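Local coordinates for protein putative oxidoreductase (Gluconobacter oxydans, PDB 3WJ7) that probably acts as a coenzyme-dependent oxidoreductase of the short-chain dehydrogenase/reductase (SDR) family, at residues A[119-130]-A[174-182]; A[271-282]-A[294-303]. All coordinates share one frame; numbering follows the deposited sequence.

Interaction 1 of 2, residues A[119-130]-A[174-182]; sequences EKIIYCSSVAAL and LPAIIVNPS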
loop_
_atom_site.group_PDB
_atom_site.type_symbol
_atom_site.label_atom_id
_atom_site.label_comp_id
_atom_site.label_asym_id
_atom_site.label_seq_id
_atom_site.Cartn_x
_atom_site.Cartn_y
_atom_site.Cartn_z
ATOM N N GLU A 119 -21.220 28.042 9.987
ATOM C CA GLU A 119 -22.094 27.840 11.144
ATOM C C GLU A 119 -22.521 26.403 11.273
ATOM O O GLU A 119 -22.732 25.912 12.381
ATOM C CB GLU A 119 -23.378 28.687 11.034
ATOM C CG GLU A 119 -23.202 30.170 11.342
ATOM C CD GLU A 119 -24.385 31.031 10.884
ATOM O OE1 GLU A 119 -25.558 30.656 11.150
ATOM O OE2 GLU A 119 -24.137 32.096 10.262
ATOM N N LYS A 120 -22.734 25.756 10.132
ATOM C CA LYS A 120 -23.174 24.371 10.147
ATOM C C LYS A 120 -22.555 23.525 9.031
ATOM O O LYS A 120 -22.470 23.965 7.874
ATOM C CB LYS A 120 -24.695 24.266 10.149
ATOM C CG LYS A 120 -25.160 22.988 10.838
ATOM C CD LYS A 120 -26.638 23.063 11.211
ATOM C CE LYS A 120 -26.842 23.568 12.640
ATOM N NZ LYS A 120 -28.195 23.165 13.069
ATOM N N ILE A 121 -22.123 22.317 9.410
ATOM C CA ILE A 121 -21.442 21.415 8.519
ATOM C C ILE A 121 -22.222 20.133 8.518
ATOM O O ILE A 121 -22.567 19.594 9.569
ATOM C CB ILE A 121 -19.995 21.179 9.004
ATOM C CG1 ILE A 121 -19.216 22.465 8.858
ATOM C CG2 ILE A 121 -19.286 20.103 8.172
ATOM C CD1 ILE A 121 -17.950 22.502 9.677
ATOM N N ILE A 122 -22.546 19.644 7.339
ATOM C CA ILE A 122 -23.099 18.307 7.258
ATOM C C ILE A 122 -22.085 17.426 6.567
ATOM O O ILE A 122 -21.682 17.679 5.405
ATOM C CB ILE A 122 -24.380 18.300 6.468
ATOM C CG1 ILE A 122 -25.459 19.036 7.252
ATOM C CG2 ILE A 122 -24.846 16.870 6.135
ATOM C CD1 ILE A 122 -26.454 19.399 6.207
ATOM N N TYR A 123 -21.655 16.401 7.294
ATOM C CA TYR A 123 -20.652 15.520 6.809
ATOM C C TYR A 123 -21.270 14.230 6.292
ATOM O O TYR A 123 -21.981 13.502 7.036
ATOM C CB TYR A 123 -19.647 15.209 7.899
ATOM C CG TYR A 123 -18.634 14.206 7.403
ATOM C CD1 TYR A 123 -17.876 14.471 6.272
ATOM C CD2 TYR A 123 -18.504 12.980 8.004
ATOM C CE1 TYR A 123 -16.960 13.560 5.786
ATOM C CE2 TYR A 123 -17.592 12.055 7.538
ATOM C CZ TYR A 123 -16.828 12.361 6.429
ATOM O OH TYR A 123 -15.941 11.465 5.978
ATOM N N CYS A 124 -20.984 13.934 5.017
ATOM C CA CYS A 124 -21.462 12.706 4.422
ATOM C C CYS A 124 -20.494 11.611 4.680
ATOM O O CYS A 124 -19.359 11.654 4.235
ATOM C CB CYS A 124 -21.723 12.854 2.947
ATOM S SG CYS A 124 -22.825 11.527 2.328
ATOM N N SER A 125 -20.919 10.607 5.426
ATOM C CA SER A 125 -20.012 9.513 5.746
ATOM C C SER A 125 -20.640 8.270 5.190
ATOM O O SER A 125 -21.157 8.320 4.100
ATOM C CB SER A 125 -19.840 9.463 7.237
ATOM O OG SER A 125 -19.408 8.229 7.718
ATOM N N SER A 126 -20.671 7.144 5.878
ATOM C CA SER A 126 -21.284 5.999 5.216
ATOM C C SER A 126 -21.489 4.913 6.206
ATOM O O SER A 126 -20.829 4.900 7.257
ATOM C CB SER A 126 -20.400 5.520 4.062
ATOM O OG SER A 126 -20.572 4.147 3.813
ATOM N N VAL A 127 -22.395 3.986 5.897
ATOM C CA VAL A 127 -22.508 2.818 6.776
ATOM C C VAL A 127 -21.184 2.034 6.855
ATOM O O VAL A 127 -20.993 1.253 7.807
ATOM C CB VAL A 127 -23.665 1.872 6.416
ATOM C CG1 VAL A 127 -24.987 2.581 6.613
ATOM C CG2 VAL A 127 -23.513 1.298 5.000
ATOM N N ALA A 128 -20.267 2.242 5.889
ATOM C CA ALA A 128 -18.987 1.514 5.934
ATOM C C ALA A 128 -18.143 1.914 7.149
ATOM O O ALA A 128 -17.328 1.158 7.611
ATOM C CB ALA A 128 -18.231 1.674 4.641
ATOM N N ALA A 129 -18.359 3.107 7.664
ATOM C CA ALA A 129 -17.754 3.538 8.921
ATOM C C ALA A 129 -18.374 2.939 10.179
ATOM O O ALA A 129 -17.866 3.194 11.289
ATOM C CB ALA A 129 -17.787 5.060 9.016
ATOM N N LEU A 130 -19.467 2.180 10.049
ATOM C CA LEU A 130 -20.227 1.789 11.247
ATOM C C LEU A 130 -19.980 0.336 11.659
ATOM O O LEU A 130 -19.281 -0.388 10.955
ATOM C CB LEU A 130 -21.713 2.010 11.046
ATOM C CG LEU A 130 -22.198 3.423 10.731
ATOM C CD1 LEU A 130 -23.696 3.458 10.842
ATOM C CD2 LEU A 130 -21.626 4.470 11.624
ATOM N N LEU A 174 -16.456 21.767 16.419
ATOM C CA LEU A 174 -16.904 21.714 15.021
ATOM C C LEU A 174 -18.464 21.543 14.903
ATOM O O LEU A 174 -19.062 20.646 15.457
ATOM C CB LEU A 174 -16.138 20.608 14.286
ATOM C CG LEU A 174 -16.356 20.583 12.777
ATOM C CD1 LEU A 174 -15.429 21.541 12.041
ATOM C CD2 LEU A 174 -16.255 19.163 12.232
ATOM N N PRO A 175 -19.130 22.452 14.216
ATOM C CA PRO A 175 -20.577 22.329 14.335
ATOM C C PRO A 175 -21.118 21.344 13.297
ATOM O O PRO A 175 -21.922 21.717 12.431
ATOM C CB PRO A 175 -21.046 23.752 14.060
ATOM C CG PRO A 175 -20.002 24.303 13.144
ATOM C CD PRO A 175 -18.717 23.757 13.666
ATOM N N ALA A 176 -20.639 20.107 13.365
ATOM C CA ALA A 176 -20.949 19.092 12.336
ATOM C C ALA A 176 -22.012 18.079 12.757
ATOM O O ALA A 176 -22.077 17.635 13.927
ATOM C CB ALA A 176 -19.676 18.372 11.869
ATOM N N ILE A 177 -22.858 17.752 11.792
ATOM C CA ILE A 177 -23.841 16.702 11.903
ATOM C C ILE A 177 -23.425 15.660 10.879
ATOM O O ILE A 177 -23.117 16.013 9.733
ATOM C CB ILE A 177 -25.207 17.261 11.497
ATOM C CG1 ILE A 177 -25.705 18.269 12.544
ATOM C CG2 ILE A 177 -26.180 16.143 11.159
ATOM C CD1 ILE A 177 -26.900 19.141 12.134
ATOM N N ILE A 178 -23.428 14.381 11.277
ATOM C CA ILE A 178 -23.021 13.275 10.404
ATOM C C ILE A 178 -24.182 12.418 9.888
ATOM O O ILE A 178 -25.057 11.958 10.635
ATOM C CB ILE A 178 -22.042 12.318 11.106
ATOM C CG1 ILE A 178 -20.894 13.103 11.716
ATOM C CG2 ILE A 178 -21.561 11.205 10.140
ATOM C CD1 ILE A 178 -19.936 12.238 12.528
ATOM N N VAL A 179 -24.078 12.110 8.606
ATOM C CA VAL A 179 -25.004 11.307 7.868
ATOM C C VAL A 179 -24.204 10.075 7.340
ATOM O O VAL A 179 -23.023 10.184 6.963
ATOM C CB VAL A 179 -25.561 12.285 6.825
ATOM C CG1 VAL A 179 -25.574 11.782 5.405
ATOM C CG2 VAL A 179 -26.883 12.918 7.301
ATOM N N ASN A 180 -24.823 8.904 7.384
ATOM C CA ASN A 180 -24.257 7.637 6.958
ATOM C C ASN A 180 -25.215 6.960 5.940
ATOM O O ASN A 180 -26.046 6.136 6.304
ATOM C CB ASN A 180 -24.070 6.717 8.170
ATOM C CG ASN A 180 -23.178 7.319 9.264
ATOM O OD1 ASN A 180 -21.999 6.949 9.391
ATOM N ND2 ASN A 180 -23.735 8.219 10.074
ATOM N N PRO A 181 -25.126 7.318 4.661
ATOM C CA PRO A 181 -25.904 6.636 3.622
ATOM C C PRO A 181 -25.510 5.157 3.495
ATOM O O PRO A 181 -24.373 4.807 3.780
ATOM C CB PRO A 181 -25.468 7.330 2.338
ATOM C CG PRO A 181 -24.721 8.561 2.754
ATOM C CD PRO A 181 -24.169 8.285 4.106
ATOM N N SER A 182 -26.458 4.301 3.121
ATOM C CA SER A 182 -26.157 2.919 2.804
ATOM C C SER A 182 -25.687 2.904 1.348
ATOM O O SER A 182 -24.936 3.778 0.928
ATOM C CB SER A 182 -27.390 2.027 3.007
ATOM O OG SER A 182 -28.482 2.429 2.176
#
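I121 and Y123 bond through their backbones to residues 175-179 as neighbouring parallel strands. I121 flanks A176: its N donates to P175 O and its O accepts from I177 N at 2.9 Å. Y123 does the same about I178, its N donating to I177 O and its O accepting from V179 N. S125 N then donates to V179 O, and beyond the strand V127 N reaches P181 O at 3.0 Å.

The side chain of I121 can be followed outward. Its CB lies 4.0 Å from A176 CB, and the CG2 branch rests beside the same methyl. CG1 stands next to the backbone N (chi1 -67°), and the nearly straight chi2 of 162° carries CD1 away from the alanine to L174 CD1, 3.6 Å off; the two side chains cross at about a right angle. On that face, Y123 and I178 lie side by side and point the same way, ring atom CD2 of Y123 being 4.1 Å from I178 CG2. S125 CB touches the same I178 CG2, while S125 OG turns to E162 for its hydrogen bond. Helix 153-172 covers this layer through A161, V165 and L166.

The other face carries I122, C124, I177 and V179. C124 SG, set beside its own carbonyl carbon, approaches P181 CG at 3.5 Å and V179 CG1 at 4.1 Å; a mercury (II) ion lies about 3 Å from the C124 side chain. Helix 220-233 packs here, with H227 against C124 and V179. A128 N donates to S126 OG, an ST turn starting the short 3-10 segment.

Such a ladder with apolar layers on both faces belongs to the central sheet of a Rossmann-type fold: main-chain polarity is satisfied between strands, and largely apolar side chains meet the flanking helices.

Interaction 2 of 2, residues A[271-282]-A[294-303]; sequences QSWLYPVALVSE and VTRETLAMSK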
loop_
_atom_site.group_PDB
_atom_site.type_symbol
_atom_site.label_atom_id
_atom_site.label_comp_id
_atom_site.label_asym_id
_atom_site.label_seq_id
_atom_site.Cartn_x
_atom_site.Cartn_y
_atom_site.Cartn_z
ATOM N N GLN A 271 -21.145 -17.849 0.745
ATOM C CA GLN A 271 -19.959 -17.172 1.209
ATOM C C GLN A 271 -19.098 -18.163 1.967
ATOM O O GLN A 271 -17.868 -18.057 1.968
ATOM C CB GLN A 271 -20.329 -15.958 2.068
ATOM C CG GLN A 271 -19.347 -14.800 1.933
ATOM C CD GLN A 271 -20.026 -13.458 1.990
ATOM O OE1 GLN A 271 -21.085 -13.312 2.605
ATOM N NE2 GLN A 271 -19.432 -12.464 1.336
ATOM N N SER A 272 -19.733 -19.157 2.570
ATOM C CA SER A 272 -18.975 -20.165 3.285
ATOM C C SER A 272 -18.099 -21.016 2.336
ATOM O O SER A 272 -17.226 -21.738 2.796
ATOM C CB SER A 272 -19.879 -21.037 4.154
ATOM O OG SER A 272 -20.899 -21.623 3.389
ATOM N N TRP A 273 -18.328 -20.925 1.019
ATOM C CA TRP A 273 -17.530 -21.678 0.075
ATOM C C TRP A 273 -16.247 -20.933 -0.195
ATOM O O TRP A 273 -15.407 -21.401 -0.939
ATOM C CB TRP A 273 -18.255 -21.880 -1.247
ATOM C CG TRP A 273 -19.518 -22.685 -1.178
ATOM C CD1 TRP A 273 -20.011 -23.357 -0.096
ATOM C CD2 TRP A 273 -20.429 -22.921 -2.249
ATOM N NE1 TRP A 273 -21.170 -23.994 -0.428
ATOM C CE2 TRP A 273 -21.457 -23.745 -1.743
ATOM C CE3 TRP A 273 -20.472 -22.520 -3.589
ATOM C CZ2 TRP A 273 -22.543 -24.161 -2.519
ATOM C CZ3 TRP A 273 -21.546 -22.922 -4.374
ATOM C CH2 TRP A 273 -22.574 -23.740 -3.831
ATOM N N LEU A 274 -16.081 -19.757 0.390
ATOM C CA LEU A 274 -14.832 -19.028 0.150
ATOM C C LEU A 274 -13.783 -19.466 1.174
ATOM O O LEU A 274 -12.603 -19.169 1.016
ATOM C CB LEU A 274 -15.056 -17.505 0.171
ATOM C CG LEU A 274 -15.942 -16.867 -0.910
ATOM C CD1 LEU A 274 -16.556 -15.591 -0.373
ATOM C CD2 LEU A 274 -15.216 -16.579 -2.226
ATOM N N TYR A 275 -14.226 -20.202 2.201
ATOM C CA TYR A 275 -13.333 -20.681 3.270
ATOM C C TYR A 275 -12.049 -21.325 2.734
ATOM O O TYR A 275 -10.984 -20.912 3.105
ATOM C CB TYR A 275 -14.076 -21.576 4.282
ATOM C CG TYR A 275 -13.224 -22.159 5.426
ATOM C CD1 TYR A 275 -13.282 -21.631 6.735
ATOM C CD2 TYR A 275 -12.378 -23.255 5.193
ATOM C CE1 TYR A 275 -12.502 -22.172 7.761
ATOM C CE2 TYR A 275 -11.607 -23.805 6.200
ATOM C CZ TYR A 275 -11.671 -23.284 7.480
ATOM O OH TYR A 275 -10.879 -23.884 8.445
ATOM N N PRO A 276 -12.159 -22.321 1.836
ATOM C CA PRO A 276 -10.971 -22.932 1.231
ATOM C C PRO A 276 -10.028 -21.957 0.543
ATOM O O PRO A 276 -8.804 -22.159 0.609
ATOM C CB PRO A 276 -11.568 -23.882 0.193
ATOM C CG PRO A 276 -12.821 -24.333 0.852
ATOM C CD PRO A 276 -13.380 -23.081 1.496
ATOM N N VAL A 277 -10.580 -20.936 -0.123
ATOM C CA VAL A 277 -9.774 -19.932 -0.826
ATOM C C VAL A 277 -8.968 -19.145 0.215
ATOM O O VAL A 277 -7.769 -18.823 0.018
ATOM C CB VAL A 277 -10.673 -18.957 -1.615
ATOM C CG1 VAL A 277 -9.867 -18.140 -2.605
ATOM C CG2 VAL A 277 -11.783 -19.708 -2.338
ATOM N N ALA A 278 -9.648 -18.824 1.319
ATOM C CA ALA A 278 -9.032 -18.147 2.481
ATOM C C ALA A 278 -7.856 -18.955 3.002
ATOM O O ALA A 278 -6.753 -18.418 3.257
ATOM C CB ALA A 278 -10.053 -17.977 3.594
ATOM N N LEU A 279 -8.099 -20.259 3.133
ATOM C CA LEU A 279 -7.107 -21.149 3.634
ATOM C C LEU A 279 -5.920 -21.214 2.689
ATOM O O LEU A 279 -4.799 -21.119 3.127
ATOM C CB LEU A 279 -7.716 -22.518 3.817
ATOM C CG LEU A 279 -6.947 -23.516 4.665
ATOM C CD1 LEU A 279 -6.843 -22.981 6.096
ATOM C CD2 LEU A 279 -7.677 -24.861 4.574
ATOM N N VAL A 280 -6.177 -21.350 1.398
ATOM C CA VAL A 280 -5.109 -21.467 0.424
ATOM C C VAL A 280 -4.308 -20.180 0.418
ATOM O O VAL A 280 -3.071 -20.187 0.469
ATOM C CB VAL A 280 -5.646 -21.782 -0.992
ATOM C CG1 VAL A 280 -4.495 -21.938 -1.971
ATOM C CG2 VAL A 280 -6.455 -23.071 -0.955
ATOM N N SER A 281 -5.032 -19.078 0.353
ATOM C CA SER A 281 -4.470 -17.745 0.554
ATOM C C SER A 281 -3.518 -17.622 1.763
ATOM O O SER A 281 -2.427 -17.120 1.611
ATOM C CB SER A 281 -5.622 -16.741 0.630
ATOM O OG SER A 281 -5.191 -15.506 1.126
ATOM N N GLU A 282 -3.903 -18.092 2.945
ATOM C CA GLU A 282 -2.979 -18.097 4.084
ATOM C C GLU A 282 -1.776 -18.953 3.803
ATOM O O GLU A 282 -0.660 -18.560 4.150
ATOM C CB GLU A 282 -3.627 -18.599 5.361
ATOM C CG GLU A 282 -4.730 -17.701 5.903
ATOM C CD GLU A 282 -5.483 -18.292 7.105
ATOM O OE1 GLU A 282 -4.881 -19.043 7.923
ATOM O OE2 GLU A 282 -6.701 -17.986 7.249
ATOM N N VAL A 294 -6.042 -11.813 2.479
ATOM C CA VAL A 294 -7.272 -12.457 2.873
ATOM C C VAL A 294 -6.942 -13.659 3.745
ATOM O O VAL A 294 -6.010 -14.380 3.450
ATOM C CB VAL A 294 -7.991 -12.872 1.612
ATOM C CG1 VAL A 294 -8.872 -14.080 1.819
ATOM C CG2 VAL A 294 -8.795 -11.701 1.100
ATOM N N THR A 295 -7.679 -13.845 4.845
ATOM C CA THR A 295 -7.486 -14.977 5.782
ATOM C C THR A 295 -8.874 -15.492 6.193
ATOM O O THR A 295 -9.866 -14.801 5.949
ATOM C CB THR A 295 -6.750 -14.533 7.085
ATOM O OG1 THR A 295 -7.635 -13.781 7.891
ATOM C CG2 THR A 295 -5.560 -13.624 6.834
ATOM N N ARG A 296 -8.957 -16.662 6.836
ATOM C CA ARG A 296 -10.165 -17.026 7.620
ATOM C C ARG A 296 -10.705 -15.910 8.504
ATOM O O ARG A 296 -11.911 -15.673 8.524
ATOM C CB ARG A 296 -9.927 -18.251 8.483
ATOM C CG ARG A 296 -9.592 -19.477 7.649
ATOM C CD ARG A 296 -9.099 -20.596 8.533
ATOM N NE ARG A 296 -7.823 -20.250 9.147
ATOM C CZ ARG A 296 -7.080 -21.086 9.857
ATOM N NH1 ARG A 296 -7.496 -22.316 10.063
ATOM N NH2 ARG A 296 -5.917 -20.679 10.350
ATOM N N GLU A 297 -9.828 -15.216 9.221
ATOM C CA GLU A 297 -10.222 -14.078 10.079
ATOM C C GLU A 297 -10.854 -12.956 9.240
ATOM O O GLU A 297 -11.733 -12.235 9.690
ATOM C CB GLU A 297 -9.011 -13.554 10.917
ATOM C CG GLU A 297 -9.374 -12.650 12.112
ATOM C CD GLU A 297 -8.295 -11.615 12.518
ATOM O OE1 GLU A 297 -8.159 -10.539 11.860
ATOM O OE2 GLU A 297 -7.594 -11.857 13.535
ATOM N N THR A 298 -10.411 -12.823 8.002
ATOM C CA THR A 298 -10.999 -11.848 7.093
ATOM C C THR A 298 -12.398 -12.243 6.648
ATOM O O THR A 298 -13.340 -11.459 6.766
ATOM C CB THR A 298 -10.048 -11.526 5.917
ATOM O OG1 THR A 298 -9.385 -10.321 6.276
ATOM C CG2 THR A 298 -10.777 -11.232 4.591
ATOM N N LEU A 299 -12.520 -13.468 6.164
ATOM C CA LEU A 299 -13.775 -14.006 5.744
ATOM C C LEU A 299 -14.865 -13.939 6.825
ATOM O O LEU A 299 -16.029 -13.702 6.511
ATOM C CB LEU A 299 -13.560 -15.433 5.272
ATOM C CG LEU A 299 -14.753 -16.105 4.612
ATOM C CD1 LEU A 299 -15.181 -15.426 3.311
ATOM C CD2 LEU A 299 -14.418 -17.554 4.362
ATOM N N ALA A 300 -14.497 -14.112 8.094
ATOM C CA ALA A 300 -15.493 -14.160 9.164
ATOM C C ALA A 300 -16.091 -12.790 9.429
ATOM O O ALA A 300 -17.190 -12.702 9.935
ATOM C CB ALA A 300 -14.922 -14.772 10.439
ATOM N N MET A 301 -15.392 -11.731 9.065
ATOM C CA MET A 301 -15.943 -10.391 9.177
ATOM C C MET A 301 -16.840 -10.061 8.001
ATOM O O MET A 301 -17.956 -9.547 8.161
ATOM C CB MET A 301 -14.816 -9.342 9.218
ATOM C CG MET A 301 -13.767 -9.533 10.312
ATOM S SD MET A 301 -14.427 -9.462 11.996
ATOM C CE MET A 301 -15.547 -8.059 11.886
ATOM N N SER A 302 -16.342 -10.335 6.803
ATOM C CA SER A 302 -17.054 -10.005 5.577
ATOM C C SER A 302 -18.289 -10.874 5.374
ATOM O O SER A 302 -19.161 -10.538 4.583
ATOM C CB SER A 302 -16.104 -10.126 4.397
ATOM O OG SER A 302 -15.430 -11.366 4.453
ATOM N N LYS A 303 -18.340 -11.996 6.082
ATOM C CA LYS A 303 -19.508 -12.871 6.159
ATOM C C LYS A 303 -20.719 -12.147 6.728
ATOM O O LYS A 303 -21.847 -12.532 6.435
ATOM C CB LYS A 303 -19.248 -14.069 7.110
ATOM C CG LYS A 303 -19.063 -15.445 6.468
ATOM C CD LYS A 303 -18.796 -16.504 7.553
ATOM C CE LYS A 303 -18.431 -17.882 6.983
ATOM N NZ LYS A 303 -19.613 -18.750 6.660
#
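An antiparallel pair of helices, 275-288 and 296-302, joined by a short connection, brings E282 against the start of the second helix. The axes of 275-282 and 296-302 run at 148° to each other, and the side chain of R296 enters as a knob among Y275, A278, L279 and E282. E282, extended beyond CG, accepts twice at OE2: from R296 N at 2.6 Å, nearly in line with the C-O bond, and from R296 NE at 3.2 Å, on the syn side. OE1 takes a weak bond from R296 NH2 at 3.1 Å. Carboxylate and guanidinium planes stand 55° apart, a skewed salt bridge and not a flat bidentate pair. The bend of the arginine at chi3 (-66°) turns its guanidinium back to the carboxylate, with L279 CD1 over one face and Y275 OH at the edge. NH2 also meets D201 of the third subunit, so two acids share this charge. Replacing R296 by an alanine would remove the guanidinium, and would probably leave E282 and D201 of the third subunit without this shared positive partner and open a gap beside Y275 and L279.

The carboxylate sits at a helix start, where the helix dipole probably favours its negative charge. T295 is the N-cap, its OG1 accepting from T298 N. S281 OG donates to V294 O at 2.7 Å, tying the approach to that helix. The apolar half centres on L299: CD1 meets L274 CB at 3.8 Å, and CD2 meets Y275 CB at 4.0 Å. A278 CB lies 3.7 Å from R296 N. F288 of the second subunit packs on L274 and V294.

This is a helical hairpin with a capped second helix, placed where three subunits meet.

Interaction 1 lies in the core, interaction 2 towards the periphery: their centres are 31 Å apart, and their nearest atoms, about 9 Å apart, do not touch. They share no helix or strand and follow one another along the chain. Residues 119-130 and 174-182 are neighbouring strands held chiefly by main-chain bonds, with mostly apolar side chains on both faces and flanking helices of the same chain closing them in. Residues 271-282 and 294-303 pair helices, so side chains do the joining: a salt bridge, a serine hydroxyl and a leucine. No other subunit touches interaction 1, whereas two subunits reach interaction 2, whose charged chemistry thus also serves the assembly.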